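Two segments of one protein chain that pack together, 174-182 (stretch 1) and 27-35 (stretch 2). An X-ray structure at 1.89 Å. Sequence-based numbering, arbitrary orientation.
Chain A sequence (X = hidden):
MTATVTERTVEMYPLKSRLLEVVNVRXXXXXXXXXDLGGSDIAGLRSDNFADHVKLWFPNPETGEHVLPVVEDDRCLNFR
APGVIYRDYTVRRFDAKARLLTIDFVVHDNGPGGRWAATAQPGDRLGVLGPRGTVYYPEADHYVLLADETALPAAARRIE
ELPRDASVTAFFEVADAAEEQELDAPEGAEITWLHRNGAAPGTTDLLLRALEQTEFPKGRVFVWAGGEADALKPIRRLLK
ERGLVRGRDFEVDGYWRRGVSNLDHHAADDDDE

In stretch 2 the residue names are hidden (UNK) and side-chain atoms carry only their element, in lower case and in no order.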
# COMPACT_ATOMS: atom_id res chain seq x y z
N VAL A 174 11.34 6.22 -6.04
CA VAL A 174 10.61 5.93 -7.28
C VAL A 174 11.64 5.73 -8.39
O VAL A 174 12.84 5.98 -8.18
CB VAL A 174 9.61 7.05 -7.66
CG1 VAL A 174 8.47 7.13 -6.64
CG2 VAL A 174 10.34 8.41 -7.78
N ALA A 175 11.18 5.31 -9.56
CA ALA A 175 12.10 4.95 -10.65
C ALA A 175 12.89 6.15 -11.15
O ALA A 175 14.09 6.01 -11.43
CB ALA A 175 11.33 4.32 -11.80
N ASP A 176 12.23 7.29 -11.28
CA ASP A 176 12.82 8.51 -11.84
C ASP A 176 11.88 9.68 -11.62
O ASP A 176 10.80 9.50 -11.03
CB ASP A 176 13.13 8.34 -13.34
CG ASP A 176 11.91 7.95 -14.17
OD1 ASP A 176 10.81 8.54 -13.99
OD2 ASP A 176 12.05 7.04 -15.02
N ALA A 177 12.26 10.86 -12.13
CA ALA A 177 11.52 12.10 -11.85
C ALA A 177 10.10 12.11 -12.41
O ALA A 177 9.23 12.83 -11.90
CB ALA A 177 12.30 13.30 -12.39
N ALA A 178 9.85 11.31 -13.44
CA ALA A 178 8.52 11.26 -14.06
C ALA A 178 7.51 10.55 -13.18
O ALA A 178 6.31 10.58 -13.45
CB ALA A 178 8.59 10.58 -15.43
N GLU A 179 8.00 9.90 -12.13
CA GLU A 179 7.14 9.12 -11.25
C GLU A 179 6.72 9.90 -10.00
O GLU A 179 5.97 9.39 -9.17
CB GLU A 179 7.84 7.83 -10.84
CG GLU A 179 8.12 6.90 -12.02
CD GLU A 179 6.84 6.43 -12.71
OE1 GLU A 179 5.82 6.18 -12.02
OE2 GLU A 179 6.87 6.29 -13.94
N GLU A 180 7.21 11.13 -9.86
CA GLU A 180 6.80 11.99 -8.74
C GLU A 180 5.33 12.34 -8.84
O GLU A 180 4.80 12.50 -9.94
CB GLU A 180 7.65 13.27 -8.71
CG GLU A 180 9.11 12.96 -8.47
CD GLU A 180 10.01 14.19 -8.50
OE1 GLU A 180 9.49 15.32 -8.55
OE2 GLU A 180 11.24 14.01 -8.46
N GLN A 181 4.67 12.45 -7.69
CA GLN A 181 3.26 12.82 -7.64
C GLN A 181 3.08 14.14 -6.92
O GLN A 181 3.89 14.52 -6.09
CB GLN A 181 2.44 11.72 -6.95
CG GLN A 181 2.59 10.34 -7.58
CD GLN A 181 1.70 9.29 -6.91
OE1 GLN A 181 0.81 9.62 -6.14
NE2 GLN A 181 1.96 8.03 -7.21
N GLU A 182 2.00 14.85 -7.24
CA GLU A 182 1.63 16.05 -6.50
C GLU A 182 0.67 15.65 -5.39
O GLU A 182 -0.43 15.19 -5.66
CB GLU A 182 0.98 17.07 -7.43
CG GLU A 182 1.85 17.42 -8.63
CD GLU A 182 1.24 18.49 -9.51
OE1 GLU A 182 -0.01 18.61 -9.55
OE2 GLU A 182 2.02 19.22 -10.17
N UNK A 27 -4.00 6.80 -15.66
CA UNK A 27 -2.56 6.54 -15.68
C UNK A 27 -1.87 7.78 -15.13
O UNK A 27 -1.54 8.70 -15.88
n UNK A 27 1.52 2.61 -17.53
c UNK A 27 -0.11 4.65 -16.41
c UNK A 27 -2.07 6.19 -17.09
n UNK A 27 -0.58 3.46 -17.10
c UNK A 27 -0.55 5.93 -17.18
c UNK A 27 0.20 2.53 -17.63
n UNK A 27 -0.35 1.51 -18.26
N UNK A 28 -1.68 7.82 -13.82
CA UNK A 28 -1.21 9.02 -13.16
C UNK A 28 0.28 9.29 -13.41
O UNK A 28 0.67 10.45 -13.52
c UNK A 28 -0.92 7.66 -11.06
c UNK A 28 -1.46 8.96 -11.64
c UNK A 28 -1.08 7.56 -9.55
c UNK A 28 -2.98 9.07 -11.34
N UNK A 29 1.10 8.25 -13.50
CA UNK A 29 2.50 8.40 -13.90
C UNK A 29 2.80 7.25 -14.84
O UNK A 29 1.98 6.31 -14.94
o UNK A 29 3.41 7.14 -12.01
c UNK A 29 3.18 9.53 -11.73
c UNK A 29 3.49 8.40 -12.70
N UNK A 30 3.94 7.29 -15.55
CA UNK A 30 4.23 6.20 -16.49
C UNK A 30 4.18 4.78 -15.89
O UNK A 30 3.74 3.88 -16.60
c UNK A 30 5.70 8.00 -16.92
c UNK A 30 4.91 8.40 -15.72
c UNK A 30 5.65 6.53 -16.97
N UNK A 31 4.59 4.59 -14.64
CA UNK A 31 4.62 3.26 -14.03
C UNK A 31 3.58 3.02 -12.93
O UNK A 31 3.72 2.08 -12.15
n UNK A 31 9.65 3.01 -14.51
c UNK A 31 6.00 2.98 -13.44
n UNK A 31 9.73 5.27 -14.90
n UNK A 31 11.37 3.88 -15.77
c UNK A 31 8.45 3.09 -13.68
c UNK A 31 10.25 4.06 -15.06
c UNK A 31 7.14 3.09 -14.45
N UNK A 32 2.58 3.89 -12.85
CA UNK A 32 1.52 3.70 -11.87
C UNK A 32 0.15 4.01 -12.47
O UNK A 32 -0.04 5.02 -13.15
c UNK A 32 3.01 3.34 -7.97
c UNK A 32 1.74 4.57 -10.63
c UNK A 32 0.82 4.14 -9.49
s UNK A 32 1.50 4.29 -7.84
N UNK A 33 -0.81 3.13 -12.20
CA UNK A 33 -2.15 3.31 -12.71
C UNK A 33 -3.14 3.27 -11.55
O UNK A 33 -3.06 2.42 -10.66
c UNK A 33 -2.49 2.24 -13.78
c UNK A 33 -2.50 0.83 -13.18
c UNK A 33 -3.82 2.56 -14.43
N UNK A 34 -4.05 4.25 -11.56
CA UNK A 34 -5.03 4.43 -10.50
C UNK A 34 -6.36 3.95 -11.04
O UNK A 34 -6.81 4.40 -12.10
c UNK A 34 -5.09 5.90 -10.07
c UNK A 34 -6.15 6.21 -9.04
c UNK A 34 -5.91 7.57 -8.40
c UNK A 34 -4.10 8.66 -7.11
n UNK A 34 -4.69 7.57 -7.61
n UNK A 34 -4.62 9.86 -7.35
n UNK A 34 -3.00 8.54 -6.40
N UNK A 35 -6.96 3.00 -10.33
CA UNK A 35 -8.14 2.30 -10.80
C UNK A 35 -9.27 2.49 -9.79
O UNK A 35 -9.06 2.29 -8.59
c UNK A 35 -7.83 0.79 -10.98
c UNK A 35 -9.09 0.00 -11.37
c UNK A 35 -6.71 0.59 -12.02
O HOH W 1 4.11 7.41 -9.13
O HOH W 2 -1.72 10.60 -5.07

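Position 27 carries three carbons, a nitrogen, and then a carbon bearing two more nitrogens, a guanidinium on a long arm. It touches nothing on stretch 1. This is Arg-27, whose NH1 donates to a backbone oxygen within its own stretch, the O of position 30, at 2.7 Å.

Position 28 has four carbons, forked at the first, with one arm two carbons long; the tip of that arm lies 3.9 Å from Gln-181 NE2. The pattern is Ile-28, and this is a small van der Waals contact between the methyl CD1 and the amide nitrogen.

Position 29 has one carbon bearing an oxygen and a carbon, and the oxygen lies 2.6 Å from Glu-179 OE1. It is Thr-29. Its OG1 donates to that carboxylate and also accepts from water 1, while its methyl CG2 lies 4.3 Å from Gln-181 CG, so the side chain meets polar and aliphatic atoms.

At position 30 three carbons close a ring onto the backbone nitrogen, and a ring carbon lies 4.2 Å from Ala-178 CB. The ring defines Pro-30. With phi at -54°, it suits the second position of the type I turn that runs from Thr-29 to position 32.

Position 31 again shows three carbons, a nitrogen and a carbon with two nitrogens, but here the group reaches two acids: Arg-31. NH1 forms salt bridges with Asp-176 OD2 at 2.9 Å and Glu-179 OE2 at 3.2 Å. Both acids sit near the guanidinium plane, where its N-H groups point, leaving one face for Ala-175 CB, 3.4 Å from CZ.

Position 32 is unbranched: two carbons, a sulfur, one carbon. The sulfur lies 3.8 Å from Gln-181 NE2. This is Met-32, a buried side chain whose sulfur meets the Gln-181 amide.

Position 33, three carbons forked at the first, is Val-33; it is buried but out of reach of stretch 1.

Position 34 has the guanidinium pattern once more, a terminal nitrogen 4.0 Å from Gln-181 OE1. In Arg-34 the buried guanidinium is satisfied by hydrogen bonds elsewhere in the structure and by water 2, which bridges NH2 to Gln-181 OE1.

Position 35 repeats the forked three carbons of Val-35, buried in the strand and far from stretch 1.

The contact centres on the Glu-179 carboxylate, which receives the Thr-29 hydroxyl, weak bonds from Arg-31 N, and the Arg-31 guanidinium. The turn brings these donors together around one acid. Asp-176 adds a second charge. Water 1 completes the join, donating to Thr-29 OG1 and Glu-179 O and accepting from Gln-181 NE2.

Stretch 2 27-35: RITPRMVRV
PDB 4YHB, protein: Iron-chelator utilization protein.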